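Local coordinates for protein Hep_Hag family (Burkholderia pseudomallei, PDB 3S6L) that probably helps the bacterium stick to host cells as the YadA-like head domain of a trimeric autotransporter adhesin, folded as a left-handed beta-roll, at residues A[58-62]-A[63-67]; A[107-111]-A[112-116]. All coordinates share one frame; numbering follows the deposited sequence.

Interaction 1: residues A[58-62]-A[63-67]. With ZN (zinc ion), chain Q.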
# COMPACT_ATOMS: atom_id res chain seq x y z
N SER A 58 18.01 -3.60 -2.01
CA SER A 58 17.03 -2.52 -1.89
C SER A 58 17.75 -1.17 -1.86
O SER A 58 18.91 -1.05 -1.40
CB SER A 58 16.10 -2.70 -0.67
OG SER A 58 16.80 -2.72 0.56
N ASN A 59 17.07 -0.15 -2.37
CA ASN A 59 17.74 1.12 -2.57
C ASN A 59 16.82 2.31 -2.31
O ASN A 59 15.93 2.62 -3.14
CB ASN A 59 18.36 1.17 -3.98
CG ASN A 59 18.99 2.54 -4.31
OD1 ASN A 59 19.84 3.03 -3.59
ND2 ASN A 59 18.55 3.14 -5.41
N ALA A 60 17.07 2.98 -1.18
CA ALA A 60 16.31 4.15 -0.81
C ALA A 60 17.18 5.38 -0.91
O ALA A 60 17.69 5.85 0.10
CB ALA A 60 15.72 3.98 0.60
N SER A 61 17.31 5.92 -2.12
CA SER A 61 18.28 6.99 -2.34
C SER A 61 17.60 8.36 -2.37
O SER A 61 18.27 9.38 -2.27
CB SER A 61 19.08 6.75 -3.62
OG SER A 61 18.19 6.77 -4.72
N GLY A 62 16.28 8.39 -2.50
CA GLY A 62 15.60 9.66 -2.35
C GLY A 62 15.64 10.14 -0.91
O GLY A 62 15.75 9.35 0.04
N ASN A 63 15.57 11.44 -0.73
CA ASN A 63 15.35 11.99 0.59
C ASN A 63 13.91 11.60 1.03
O ASN A 63 12.95 11.65 0.21
CB ASN A 63 15.57 13.52 0.57
CG ASN A 63 17.06 13.90 0.34
OD1 ASN A 63 18.00 13.12 0.60
ND2 ASN A 63 17.27 15.12 -0.13
N HIS A 64 13.76 11.18 2.29
CA HIS A 64 12.46 10.70 2.82
C HIS A 64 11.88 9.53 2.01
O HIS A 64 10.68 9.41 1.84
CB HIS A 64 11.48 11.88 2.96
CG HIS A 64 12.08 13.05 3.69
ND1 HIS A 64 12.64 14.12 3.04
CD2 HIS A 64 12.33 13.24 5.01
CE1 HIS A 64 13.14 14.96 3.93
NE2 HIS A 64 12.99 14.43 5.13
N SER A 65 12.76 8.67 1.49
CA SER A 65 12.30 7.56 0.65
C SER A 65 12.27 6.25 1.43
O SER A 65 12.96 6.10 2.45
CB SER A 65 13.16 7.41 -0.61
OG SER A 65 14.49 7.06 -0.24
N THR A 66 11.43 5.33 0.97
CA THR A 66 11.25 4.07 1.65
C THR A 66 11.22 2.95 0.59
O THR A 66 10.39 2.95 -0.31
CB THR A 66 9.96 4.11 2.51
OG1 THR A 66 10.05 5.21 3.43
CG2 THR A 66 9.75 2.85 3.28
N ALA A 67 12.16 2.03 0.67
CA ALA A 67 12.21 0.97 -0.34
C ALA A 67 12.22 -0.39 0.34
O ALA A 67 13.16 -0.72 1.04
CB ALA A 67 13.44 1.15 -1.27
ZN ZN Q . 13.72 15.11 7.02
O HOH W 1 13.12 17.36 6.45
O HOH W 2 11.66 15.01 8.05

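Interaction 2: residues A[107-111]-A[112-116]. With ZN (zinc ion), chain R.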
# COMPACT_ATOMS: atom_id res chain seq x y z
N SER A 107 2.72 10.40 -8.45
CA SER A 107 1.95 9.27 -8.93
C SER A 107 1.86 8.15 -7.87
O SER A 107 2.62 8.13 -6.92
CB SER A 107 2.56 8.74 -10.24
OG SER A 107 3.82 8.12 -9.98
N THR A 108 0.94 7.22 -8.06
CA THR A 108 0.66 6.21 -7.07
C THR A 108 0.27 4.97 -7.84
O THR A 108 -0.72 4.99 -8.61
CB THR A 108 -0.50 6.66 -6.11
OG1 THR A 108 -0.17 7.94 -5.55
CG2 THR A 108 -0.72 5.66 -4.99
N ALA A 109 1.06 3.92 -7.67
CA ALA A 109 0.86 2.65 -8.37
C ALA A 109 0.55 1.57 -7.36
O ALA A 109 1.43 1.23 -6.55
CB ALA A 109 2.10 2.27 -9.21
N LEU A 110 -0.66 1.02 -7.43
CA LEU A 110 -1.16 0.06 -6.43
C LEU A 110 -1.57 -1.27 -7.07
O LEU A 110 -2.67 -1.39 -7.63
CB LEU A 110 -2.34 0.70 -5.68
CG LEU A 110 -2.01 2.02 -4.97
CD1 LEU A 110 -3.27 2.70 -4.52
CD2 LEU A 110 -1.10 1.82 -3.78
N GLY A 111 -0.69 -2.26 -7.03
CA GLY A 111 -0.95 -3.55 -7.67
C GLY A 111 0.26 -4.06 -8.43
O GLY A 111 1.04 -3.26 -8.99
N ALA A 112 0.42 -5.38 -8.47
CA ALA A 112 1.59 -6.00 -9.09
C ALA A 112 1.68 -5.57 -10.55
O ALA A 112 0.69 -5.64 -11.27
CB ALA A 112 1.50 -7.53 -9.00
N HIS A 113 2.86 -5.12 -10.97
CA HIS A 113 3.07 -4.71 -12.38
C HIS A 113 2.15 -3.59 -12.86
O HIS A 113 1.91 -3.45 -14.08
CB HIS A 113 3.03 -5.93 -13.34
CG HIS A 113 4.00 -7.00 -12.98
ND1 HIS A 113 5.35 -6.93 -13.30
CD2 HIS A 113 3.84 -8.17 -12.31
CE1 HIS A 113 5.97 -8.00 -12.84
NE2 HIS A 113 5.07 -8.77 -12.24
N SER A 114 1.65 -2.78 -11.93
CA SER A 114 0.91 -1.57 -12.29
C SER A 114 1.95 -0.48 -12.58
O SER A 114 3.04 -0.51 -12.02
CB SER A 114 0.01 -1.11 -11.16
OG SER A 114 0.80 -0.85 -9.98
N THR A 115 1.59 0.48 -13.43
CA THR A 115 2.50 1.55 -13.84
C THR A 115 1.72 2.88 -13.79
O THR A 115 0.73 3.06 -14.50
CB THR A 115 3.09 1.33 -15.29
OG1 THR A 115 3.77 0.06 -15.37
CG2 THR A 115 4.09 2.48 -15.70
N ALA A 116 2.13 3.77 -12.90
CA ALA A 116 1.55 5.11 -12.85
C ALA A 116 2.61 6.04 -13.40
O ALA A 116 3.54 6.46 -12.67
CB ALA A 116 1.16 5.51 -11.44
ZN ZN R . 5.93 -10.44 -11.34

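Interaction 1: residues A[58-62]-A[63-67]
Between Gly-62 and Ser-65 the chain reverses in a type II beta turn, so that residues 58-62 and 63-67 run back past each other with end-to-end directions 156° apart, and Ala-60 comes level with Ala-67. Ser-65 supplies the polar closure. Its OG, held between the backbone N and the carbonyl carbon (chi1 65°), donates to Gly-62 O at 2.6 Å, well tilted from the plane of that carbonyl. The turn's own bond, Ser-65 N to Gly-62 O, is weak at 3.4 Å, which leaves the hydroxyl as the shorter grip. The same OG lies 3.4 Å from Ala-60 CB, and Ala-74 O on the next coil is its second, weak hydrogen-bond partner. Further along, the methyls of Ala-60 and Ala-67 meet CB to CB at 4.1 Å, while Ala-67 CB also rests 3.4 Å from Asn-59 O.

Here the left-handed beta-roll, the fold of YadA-like heads, turns one of its corners: small side chains fill the inside of the coil, and backbone hydrogen bonds of Asn-59 with Ser-72 and Ala-74, and of Ala-60 with Ser-45, tie it to the coils on either side. The corner points larger groups outward. His-64, in the left-handed region at the third position of the turn, carries its imidazole away from the packed alanines, and NE2 binds a zinc ion at 2.1 Å. Two waters, with O atoms 2.3 and 2.4 Å from that zinc ion, and Asp-50 OD2 also ligate it. Next to His-64 in the chain, Asn-63 accepts through OD1 a hydrogen bond from Thr-49 N of the preceding coil.

Interaction 2: residues A[107-111]-A[112-116]
The flat carbonyl group of Gly-111 receives Ser-114 in two ways: OG approaches near its plane, tilted 19°, whereas the backbone N sits above it, 44° out. Both are hydrogen bonds to Gly-111 O, 2.6 Å from Ser-114 OG and 3.0 Å from Ser-114 N, and together they close a type II beta turn. The imidazole of His-113, thrown outward at the third position of that turn, meets a zinc ion through NE2 at 2.1 Å; Gln-98 OE1 binds the same metal, and Asn-127 packs against the histidine.

Inside the coil of the left-handed beta-roll the contact is made by alanine methyls and serine side chains. Ala-109 CB reaches Ala-116 CB at 4.0 Å and Ser-114 OG at 3.5 Å, and Ala-116 CB lies against Ser-107 CB at 3.7 Å. The hydroxyl of Ser-107 is engaged by Gly-104 O. On the other side of strand 108-110, Leu-110 meets Leu-110 of both other subunits, a leucine cluster within the trimer. The backbone at Gly-111 (phi 136°) would jam a CB against Leu-110 O, so the position calls for glycine. Both polar hydrogens of Ser-114 are thus spent on one carbonyl oxygen inside the coil, while the neighbouring His-113 turns outward to metal.

Overall arrangement
Interaction 1 comes first along the chain and interaction 2 follows in a later repeat; their centres are about 17 Å apart, their nearest atoms about 11 Å, and they do not touch. Both belong to coils of the same left-handed beta-roll. Strand 66-68, which begins in residues 63-67, and strand 108-110, within residues 107-111, lie in one large sheet, parallel to each other with 80-82 and 94-96 between them; strand 115-116 belongs to a separate parallel sheet. The same turn thus recurs at different corners of the roll, and each brings a zinc-binding histidine to its outer surface. Both contacts touch the second subunit, and interaction 2 also packs against the third, consistent with a closely packed trimeric head.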